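Tail spike protein (Acinetobacter phage vB_AbaP_AS12, PDB 6EU4) is a trimeric phage tailspike that probably recognises, and may depolymerise, the capsular polysaccharide of its Acinetobacter baumannii host during adsorption. Local coordinates at residues G59-V64 and W80-E85; H331-N336 and A354-Y359. One frame throughout, in Å; residues are numbered along the deposited sequence.

Interaction 1: G59-V64 and W80-E85; sequences GHRIYV and WVLQIE. With ZN (zinc ion), chain D.
Arg-61 illustrates how a long cationic side chain can lie across an antiparallel strand pair and finish on the backbone of the adjacent strand of the same chain. Its CB meets Val-81 O, and CG, anti to its own carbonyl carbon (chi1 -65°), starts an extended chain whose CD packs against Trp-80 CB at 3.9 Å. At the tip NH1 donates to Trp-80 O over 2.9 Å; the acceptor lies in the guanidinium plane, while the donor stands above the carbonyl plane. Leu-82 CB covers one guanidinium face, and NH2 bonds to Phe-74 O, so at least two carbonyls hold the buried group. On the same sheet face Tyr-63 CB sits over the Trp-80 six-membered ring, 3.5 Å from its centroid, a CH-pi contact. Ile-62 and Val-81 form the hydrogen-bonded pair, with Val-81 N to Ile-62 O nearly straight (2.9 Å, 176°). Beyond it Gln-83 N donates to His-60 O, and a water accepts from His-60 N and donates to Gln-83 O. His-60 NE2 binds zinc at 2.0 Å; His-60 NE2 of the other two subunits and a water complete the site, linking the trimer. Strand 59-63 lies between strands 37-40 and 80-82 in a mixed sheet.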
ATOM      1  N   GLY A  59     -21.459 -22.319 -39.111  1.00 30.39           N
ATOM      2  CA  GLY A  59     -20.453 -23.279 -38.708  1.00 29.91           C
ATOM      3  C   GLY A  59     -20.834 -24.676 -39.133  1.00 28.61           C
ATOM      4  O   GLY A  59     -21.913 -24.922 -39.671  1.00 27.08           O
ATOM      5  N   HIS A  60     -19.912 -25.607 -38.888  1.00 25.12           N
ATOM      6  CA  HIS A  60     -20.139 -26.997 -39.262  1.00 27.91           C
ATOM      7  C   HIS A  60     -21.149 -27.640 -38.322  1.00 27.48           C
ATOM      8  O   HIS A  60     -21.188 -27.342 -37.121  1.00 25.37           O
ATOM      9  CB  HIS A  60     -18.832 -27.795 -39.228  1.00 33.65           C
ATOM     10  CG  HIS A  60     -17.801 -27.321 -40.204  1.00 40.49           C
ATOM     11  ND1 HIS A  60     -16.927 -26.295 -39.916  1.00 43.11           N
ATOM     12  CD2 HIS A  60     -17.502 -27.729 -41.460  1.00 43.83           C
ATOM     13  CE1 HIS A  60     -16.135 -26.091 -40.952  1.00 44.04           C
ATOM     14  NE2 HIS A  60     -16.459 -26.951 -41.901  1.00 45.20           N
ATOM     15  N   ARG A  61     -21.977 -28.516 -38.882  1.00 27.89           N
ATOM     16  CA  ARG A  61     -22.897 -29.329 -38.104  1.00 28.07           C
ATOM     17  C   ARG A  61     -22.828 -30.769 -38.573  1.00 27.54           C
ATOM     18  O   ARG A  61     -22.537 -31.050 -39.742  1.00 29.58           O
ATOM     19  CB  ARG A  61     -24.329 -28.809 -38.209  1.00 30.91           C
ATOM     20  CG  ARG A  61     -24.472 -27.425 -37.599  1.00 30.92           C
ATOM     21  CD  ARG A  61     -25.890 -27.057 -37.274  1.00 30.86           C
ATOM     22  NE  ARG A  61     -25.926 -25.784 -36.551  1.00 29.03           N
ATOM     23  CZ  ARG A  61     -26.363 -25.617 -35.308  1.00 26.15           C
ATOM     24  NH1 ARG A  61     -26.824 -26.632 -34.595  1.00 26.41           N
ATOM     25  NH2 ARG A  61     -26.344 -24.413 -34.773  1.00 27.79           N
ATOM     26  N   ILE A  62     -23.088 -31.681 -37.645  1.00 28.81           N
ATOM     27  CA  ILE A  62     -23.116 -33.110 -37.929  1.00 29.50           C
ATOM     28  C   ILE A  62     -24.481 -33.643 -37.536  1.00 29.64           C
ATOM     29  O   ILE A  62     -24.946 -33.414 -36.413  1.00 30.79           O
ATOM     30  CB  ILE A  62     -22.005 -33.865 -37.179  1.00 30.34           C
ATOM     31  CG1 ILE A  62     -20.635 -33.297 -37.559  1.00 32.62           C
ATOM     32  CG2 ILE A  62     -22.086 -35.357 -37.496  1.00 30.87           C
ATOM     33  CD1 ILE A  62     -19.472 -33.877 -36.751  1.00 34.84           C
ATOM     34  N   TYR A  63     -25.108 -34.374 -38.445  1.00 33.25           N
ATOM     35  CA  TYR A  63     -26.441 -34.902 -38.194  1.00 34.27           C
ATOM     36  C   TYR A  63     -26.379 -36.105 -37.258  1.00 34.43           C
ATOM     37  O   TYR A  63     -25.642 -37.062 -37.510  1.00 35.93           O
ATOM     38  CB  TYR A  63     -27.105 -35.281 -39.514  1.00 35.01           C
ATOM     39  CG  TYR A  63     -28.530 -35.733 -39.339  1.00 37.36           C
ATOM     40  CD1 TYR A  63     -29.470 -34.891 -38.762  1.00 37.33           C
ATOM     41  CD2 TYR A  63     -28.937 -36.999 -39.746  1.00 40.59           C
ATOM     42  CE1 TYR A  63     -30.776 -35.292 -38.594  1.00 39.10           C
ATOM     43  CE2 TYR A  63     -30.245 -37.409 -39.583  1.00 41.36           C
ATOM     44  CZ  TYR A  63     -31.158 -36.547 -39.007  1.00 40.75           C
ATOM     45  OH  TYR A  63     -32.456 -36.937 -38.832  1.00 41.10           O
ATOM     46  N   VAL A  64     -27.133 -36.038 -36.163  1.00 33.04           N
ATOM     47  CA  VAL A  64     -27.249 -37.129 -35.196  1.00 33.65           C
ATOM     48  C   VAL A  64     -28.693 -37.623 -35.260  1.00 36.16           C
ATOM     49  O   VAL A  64     -29.583 -37.052 -34.618  1.00 35.39           O
ATOM     50  CB  VAL A  64     -26.873 -36.686 -33.779  1.00 34.92           C
ATOM     51  CG1 VAL A  64     -27.004 -37.847 -32.804  1.00 37.67           C
ATOM     52  CG2 VAL A  64     -25.463 -36.119 -33.750  1.00 33.32           C
ATOM     53  N   TRP A  80     -29.100 -31.716 -36.006  1.00 29.53           N
ATOM     54  CA  TRP A  80     -27.832 -31.208 -36.519  1.00 29.61           C
ATOM     55  C   TRP A  80     -27.071 -30.544 -35.376  1.00 27.34           C
ATOM     56  O   TRP A  80     -27.455 -29.467 -34.896  1.00 26.20           O
ATOM     57  CB  TRP A  80     -28.078 -30.241 -37.672  1.00 29.65           C
ATOM     58  CG  TRP A  80     -28.568 -30.933 -38.904  1.00 31.81           C
ATOM     59  CD1 TRP A  80     -29.866 -31.166 -39.249  1.00 32.72           C
ATOM     60  CD2 TRP A  80     -27.765 -31.490 -39.951  1.00 31.97           C
ATOM     61  NE1 TRP A  80     -29.922 -31.831 -40.446  1.00 34.62           N
ATOM     62  CE2 TRP A  80     -28.647 -32.038 -40.903  1.00 34.65           C
ATOM     63  CE3 TRP A  80     -26.390 -31.573 -40.180  1.00 31.53           C
ATOM     64  CZ2 TRP A  80     -28.200 -32.680 -42.057  1.00 36.12           C
ATOM     65  CZ3 TRP A  80     -25.943 -32.206 -41.340  1.00 32.61           C
ATOM     66  CH2 TRP A  80     -26.850 -32.743 -42.264  1.00 35.69           C
ATOM     67  N   VAL A  81     -25.981 -31.174 -34.955  1.00 29.22           N
ATOM     68  CA  VAL A  81     -25.231 -30.735 -33.780  1.00 28.29           C
ATOM     69  C   VAL A  81     -24.114 -29.790 -34.195  1.00 27.20           C
ATOM     70  O   VAL A  81     -23.340 -30.077 -35.117  1.00 27.67           O
ATOM     71  CB  VAL A  81     -24.679 -31.945 -33.010  1.00 30.18           C
ATOM     72  CG1 VAL A  81     -23.829 -31.497 -31.833  1.00 32.74           C
ATOM     73  CG2 VAL A  81     -25.836 -32.799 -32.519  1.00 30.16           C
ATOM     74  N   LEU A  82     -24.012 -28.666 -33.489  1.00 24.71           N
ATOM     75  CA  LEU A  82     -23.011 -27.660 -33.813  1.00 25.96           C
ATOM     76  C   LEU A  82     -21.610 -28.140 -33.454  1.00 26.57           C
ATOM     77  O   LEU A  82     -21.365 -28.606 -32.341  1.00 27.05           O
ATOM     78  CB  LEU A  82     -23.319 -26.366 -33.068  1.00 25.82           C
ATOM     79  CG  LEU A  82     -22.377 -25.195 -33.367  1.00 26.36           C
ATOM     80  CD1 LEU A  82     -22.404 -24.829 -34.856  1.00 27.92           C
ATOM     81  CD2 LEU A  82     -22.762 -24.000 -32.508  1.00 24.83           C
ATOM     82  N   GLN A  83     -20.686 -28.002 -34.393  1.00 27.18           N
ATOM     83  CA  GLN A  83     -19.287 -28.349 -34.164  1.00 27.28           C
ATOM     84  C   GLN A  83     -18.598 -27.127 -33.571  1.00 29.75           C
ATOM     85  O   GLN A  83     -18.405 -26.125 -34.258  1.00 33.00           O
ATOM     86  CB  GLN A  83     -18.620 -28.784 -35.466  1.00 28.37           C
ATOM     87  CG  GLN A  83     -19.139 -30.085 -35.998  1.00 33.09           C
ATOM     88  CD  GLN A  83     -18.755 -31.228 -35.101  1.00 39.60           C
ATOM     89  OE1 GLN A  83     -19.498 -31.583 -34.181  1.00 39.83           O
ATOM     90  NE2 GLN A  83     -17.568 -31.803 -35.345  1.00 44.47           N
ATOM     91  N   ILE A  84     -18.244 -27.201 -32.295  1.00 29.29           N
ATOM     92  CA  ILE A  84     -17.658 -26.068 -31.583  1.00 30.03           C
ATOM     93  C   ILE A  84     -16.147 -26.220 -31.589  1.00 30.31           C
ATOM     94  O   ILE A  84     -15.620 -27.296 -31.284  1.00 32.26           O
ATOM     95  CB  ILE A  84     -18.190 -25.986 -30.146  1.00 30.89           C
ATOM     96  CG1 ILE A  84     -19.715 -25.872 -30.161  1.00 33.73           C
ATOM     97  CG2 ILE A  84     -17.553 -24.809 -29.401  1.00 29.74           C
ATOM     98  CD1 ILE A  84     -20.319 -26.004 -28.796  1.00 35.61           C
ATOM     99  N   GLU A  85     -15.449 -25.152 -31.917  1.00 34.28           N
ATOM    100  CA  GLU A  85     -13.996 -25.185 -31.940  1.00 35.16           C
ATOM    101  C   GLU A  85     -13.458 -24.583 -30.646  1.00 28.02           C
ATOM    102  O   GLU A  85     -13.816 -23.458 -30.263  1.00 28.08           O
ATOM    103  CB  GLU A  85     -13.454 -24.474 -33.177  1.00 44.55           C
ATOM    104  CG  GLU A  85     -13.546 -25.376 -34.427  1.00 54.36           C
ATOM    105  CD  GLU A  85     -12.849 -24.814 -35.651  1.00 60.75           C
ATOM    106  OE1 GLU A  85     -12.041 -23.866 -35.511  1.00 63.37           O
ATOM    107  OE2 GLU A  85     -13.114 -25.330 -36.762  1.00 63.86           O
TER
HETATM  108 ZN    ZN D 801     -14.918 -26.549 -43.134  1.00 34.65          ZN
HETATM  109  O   HOH W   1     -17.871 -25.222 -36.920  1.00 41.98           O
HETATM  110  O   HOH W   2     -15.613 -27.715 -44.941  1.00 19.58           O

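Interaction 2: H331-N336 and A354-Y359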
ATOM      1  N   HIS A 331     -14.374  16.467  -8.721  1.00 11.96           N
ATOM      2  CA  HIS A 331     -15.695  17.089  -8.760  1.00 12.32           C
ATOM      3  C   HIS A 331     -16.659  16.349  -7.846  1.00 13.43           C
ATOM      4  O   HIS A 331     -17.311  15.380  -8.250  1.00 13.87           O
ATOM      5  CB  HIS A 331     -16.242  17.172 -10.193  1.00 12.63           C
ATOM      6  CG  HIS A 331     -15.315  17.851 -11.146  1.00 15.06           C
ATOM      7  ND1 HIS A 331     -15.109  19.211 -11.140  1.00 16.66           N
ATOM      8  CD2 HIS A 331     -14.505  17.347 -12.107  1.00 16.23           C
ATOM      9  CE1 HIS A 331     -14.205  19.519 -12.056  1.00 19.27           C
ATOM     10  NE2 HIS A 331     -13.823  18.403 -12.655  1.00 17.68           N
ATOM     11  N   LEU A 332     -16.753  16.823  -6.605  1.00 11.77           N
ATOM     12  CA  LEU A 332     -17.554  16.192  -5.571  1.00  9.22           C
ATOM     13  C   LEU A 332     -18.413  17.239  -4.899  1.00  9.76           C
ATOM     14  O   LEU A 332     -17.896  18.237  -4.381  1.00 10.59           O
ATOM     15  CB  LEU A 332     -16.671  15.505  -4.529  1.00 12.11           C
ATOM     16  CG  LEU A 332     -17.424  14.842  -3.358  1.00 10.98           C
ATOM     17  CD1 LEU A 332     -18.258  13.701  -3.875  1.00 11.00           C
ATOM     18  CD2 LEU A 332     -16.455  14.335  -2.294  1.00 12.61           C
ATOM     19  N   HIS A 333     -19.725  17.017  -4.935  1.00 10.18           N
ATOM     20  CA  HIS A 333     -20.707  17.755  -4.139  1.00 10.57           C
ATOM     21  C   HIS A 333     -21.356  16.734  -3.201  1.00 11.37           C
ATOM     22  O   HIS A 333     -22.244  15.972  -3.606  1.00 12.58           O
ATOM     23  CB  HIS A 333     -21.742  18.442  -5.021  1.00 10.93           C
ATOM     24  CG  HIS A 333     -21.175  19.508  -5.897  1.00 12.60           C
ATOM     25  ND1 HIS A 333     -21.220  20.848  -5.573  1.00 12.14           N
ATOM     26  CD2 HIS A 333     -20.545  19.430  -7.092  1.00 13.62           C
ATOM     27  CE1 HIS A 333     -20.645  21.549  -6.535  1.00 14.46           C
ATOM     28  NE2 HIS A 333     -20.217  20.711  -7.464  1.00 13.44           N
ATOM     29  N   ALA A 334     -20.931  16.734  -1.941  1.00 10.84           N
ATOM     30  CA  ALA A 334     -21.423  15.753  -0.986  1.00 10.64           C
ATOM     31  C   ALA A 334     -21.359  16.312   0.425  1.00 11.70           C
ATOM     32  O   ALA A 334     -20.555  17.187   0.731  1.00 13.17           O
ATOM     33  CB  ALA A 334     -20.600  14.470  -1.051  1.00 12.18           C
ATOM     34  N   GLN A 335     -22.204  15.768   1.300  1.00 10.79           N
ATOM     35  CA  GLN A 335     -22.162  16.181   2.698  1.00 11.57           C
ATOM     36  C   GLN A 335     -20.923  15.640   3.398  1.00 13.18           C
ATOM     37  O   GLN A 335     -20.334  16.327   4.236  1.00 12.84           O
ATOM     38  CB  GLN A 335     -23.421  15.727   3.423  1.00 15.48           C
ATOM     39  CG  GLN A 335     -23.511  16.273   4.842  1.00 14.73           C
ATOM     40  CD  GLN A 335     -24.755  15.768   5.548  1.00 17.01           C
ATOM     41  OE1 GLN A 335     -25.853  15.842   5.000  1.00 17.38           O
ATOM     42  NE2 GLN A 335     -24.582  15.214   6.740  1.00 17.19           N
ATOM     43  N   ASN A 336     -20.530  14.408   3.092  1.00 10.63           N
ATOM     44  CA  ASN A 336     -19.295  13.834   3.609  1.00  9.30           C
ATOM     45  C   ASN A 336     -18.424  13.373   2.454  1.00 11.87           C
ATOM     46  O   ASN A 336     -18.929  12.919   1.424  1.00 11.30           O
ATOM     47  CB  ASN A 336     -19.515  12.591   4.500  1.00 11.62           C
ATOM     48  CG  ASN A 336     -20.503  12.794   5.656  1.00 14.28           C
ATOM     49  OD1 ASN A 336     -21.317  11.905   5.908  1.00 16.09           O
ATOM     50  ND2 ASN A 336     -20.407  13.899   6.385  1.00 12.64           N
ATOM     51  N   ALA A 354     -11.455  19.446  -6.451  1.00 10.75           N
ATOM     52  CA  ALA A 354     -12.730  20.093  -6.735  1.00 11.18           C
ATOM     53  C   ALA A 354     -13.817  19.496  -5.843  1.00 10.85           C
ATOM     54  O   ALA A 354     -14.811  18.935  -6.295  1.00 11.48           O
ATOM     55  CB  ALA A 354     -13.073  19.986  -8.225  1.00 13.98           C
ATOM     56  N   ILE A 355     -13.577  19.600  -4.541  1.00  9.60           N
ATOM     57  CA  ILE A 355     -14.505  19.122  -3.523  1.00  9.49           C
ATOM     58  C   ILE A 355     -15.146  20.346  -2.877  1.00 11.01           C
ATOM     59  O   ILE A 355     -14.490  21.114  -2.156  1.00 11.88           O
ATOM     60  CB  ILE A 355     -13.819  18.234  -2.476  1.00  9.66           C
ATOM     61  CG1 ILE A 355     -13.165  17.013  -3.157  1.00 11.56           C
ATOM     62  CG2 ILE A 355     -14.842  17.814  -1.395  1.00  9.89           C
ATOM     63  CD1 ILE A 355     -12.059  16.401  -2.287  1.00 13.61           C
ATOM     64  N   TYR A 356     -16.439  20.533  -3.139  1.00 10.44           N
ATOM     65  CA  TYR A 356     -17.161  21.733  -2.717  1.00  9.56           C
ATOM     66  C   TYR A 356     -17.870  21.439  -1.403  1.00 11.81           C
ATOM     67  O   TYR A 356     -19.006  20.973  -1.376  1.00 13.02           O
ATOM     68  CB  TYR A 356     -18.100  22.160  -3.826  1.00 11.39           C
ATOM     69  CG  TYR A 356     -17.290  22.426  -5.040  1.00 13.13           C
ATOM     70  CD1 TYR A 356     -16.493  23.570  -5.128  1.00 17.28           C
ATOM     71  CD2 TYR A 356     -17.219  21.497  -6.055  1.00 14.76           C
ATOM     72  CE1 TYR A 356     -15.690  23.803  -6.247  1.00 20.29           C
ATOM     73  CE2 TYR A 356     -16.425  21.736  -7.187  1.00 16.74           C
ATOM     74  CZ  TYR A 356     -15.665  22.873  -7.264  1.00 22.66           C
ATOM     75  OH  TYR A 356     -14.877  23.082  -8.384  1.00 26.09           O
ATOM     76  N   ASN A 357     -17.166  21.706  -0.296  1.00 10.90           N
ATOM     77  CA  ASN A 357     -17.620  21.325   1.039  1.00  9.37           C
ATOM     78  C   ASN A 357     -18.480  22.445   1.629  1.00 10.80           C
ATOM     79  O   ASN A 357     -18.109  23.143   2.579  1.00 11.79           O
ATOM     80  CB  ASN A 357     -16.430  20.998   1.938  1.00 10.27           C
ATOM     81  CG  ASN A 357     -15.422  22.158   2.057  1.00 10.57           C
ATOM     82  OD1 ASN A 357     -15.063  22.806   1.074  1.00 11.24           O
ATOM     83  ND2 ASN A 357     -14.980  22.417   3.270  1.00 11.36           N
ATOM     84  N   LYS A 358     -19.673  22.587   1.046  1.00 11.86           N
ATOM     85  CA  LYS A 358     -20.599  23.654   1.419  1.00 10.89           C
ATOM     86  C   LYS A 358     -21.981  23.145   1.818  1.00 11.26           C
ATOM     87  O   LYS A 358     -22.932  23.941   1.865  1.00 13.19           O
ATOM     88  CB  LYS A 358     -20.744  24.662   0.274  1.00 11.28           C
ATOM     89  CG  LYS A 358     -21.258  24.051  -1.024  1.00 12.79           C
ATOM     90  CD  LYS A 358     -21.450  25.135  -2.115  1.00 14.83           C
ATOM     91  CE  LYS A 358     -22.045  24.534  -3.376  1.00 16.46           C
ATOM     92  NZ  LYS A 358     -22.182  25.540  -4.469  1.00 15.40           N
ATOM     93  N   TYR A 359     -22.126  21.859   2.117  1.00 11.44           N
ATOM     94  CA  TYR A 359     -23.435  21.255   2.310  1.00 12.33           C
ATOM     95  C   TYR A 359     -23.657  20.853   3.762  1.00 13.20           C
ATOM     96  O   TYR A 359     -22.734  20.408   4.453  1.00 13.44           O
ATOM     97  CB  TYR A 359     -23.600  20.054   1.387  1.00 13.59           C
ATOM     98  CG  TYR A 359     -23.493  20.456  -0.059  1.00 11.64           C
ATOM     99  CD1 TYR A 359     -24.556  21.111  -0.682  1.00 12.77           C
ATOM    100  CD2 TYR A 359     -22.344  20.211  -0.796  1.00 11.46           C
ATOM    101  CE1 TYR A 359     -24.489  21.487  -1.980  1.00 11.61           C
ATOM    102  CE2 TYR A 359     -22.264  20.600  -2.124  1.00 11.37           C
ATOM    103  CZ  TYR A 359     -23.350  21.249  -2.697  1.00 11.80           C
ATOM    104  OH  TYR A 359     -23.343  21.657  -4.008  1.00 13.22           O
TER
HETATM  105  O   HOH W   3     -16.095  21.835 -10.564  1.00 37.39           O
HETATM  106  O   HOH W   4     -20.083  19.658   2.086  1.00 11.11           O
HETATM  107  O   HOH W   5     -20.346  19.005   4.853  1.00 13.12           O
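Between Leu-332 and Ile-355 two adjacent parallel strands make a single bridge, and the polar groups around it show how water takes over where direct pairing stops. Leu-332 N donates to Ala-354 O at 2.9 Å, in the carbonyl plane; Leu-332 O in turn accepts from Tyr-356 N at 3.0 Å, almost along its C=O axis. Leu-332 CD2 and Ile-355 CG2, pointing the same way, touch on the buried face, with Leu-314 and Phe-390 nearby. Further on, 354-359 bows away through an inverse gamma turn centred on Asn-357, and waters bridge where it returns at Tyr-359. One donates to Ala-334 O and accepts from Tyr-359 N, and another donates to both Gln-335 O and Tyr-359 O. At the other end a third water joins His-331 ND1 to Tyr-356 OH, at 2.9 Å and 2.8 Å respectively. His-333 is gripped from two directions. Its ND1 shares a 2.8 Å hydrogen bond with Tyr-359 OH, at the edge of the imidazole; that hydroxyl also bonds to Gly-308 N. Tyr-356 CD2 lies over one imidazole face, 3.4 Å from His-333 NE2, the ring planes 23° apart but slid so that they barely overlap. The Tyr-359 ring meets the histidine rim to rim at 67°. Lys-358 NZ is paired with Asp-307 in a salt bridge, and the opposing effects of these two charges on His-333 probably offset each other. Parallel pairing of residues about 23 apart in sequence, followed by a corner, is characteristic of successive coils of a right-handed parallel beta-helix, the central fold of many phage tailspikes.

In the fold
From the N terminus, the chain first closes a short excursion at interaction 1, where 59-64 meets 80-85 across 15 intervening residues, most of them loop. This ties together an N-terminal sheet bound to its counterparts in the trimer. The chain then enters the long succession of parallel strands, and only well along it does interaction 2 join 331-336 to 354-359. Its 17 intervening residues are mostly strand, so this closure is one step between coils of a solenoid. The contacts neither nest nor cross but follow in series. The centres of interaction 1 and interaction 2 are about 59 Å apart, and the nearest atoms of interaction 1 and interaction 2 about 45 Å. Interaction 1 involves all three subunits, whereas interaction 2 is touched by no other chain of the assembly.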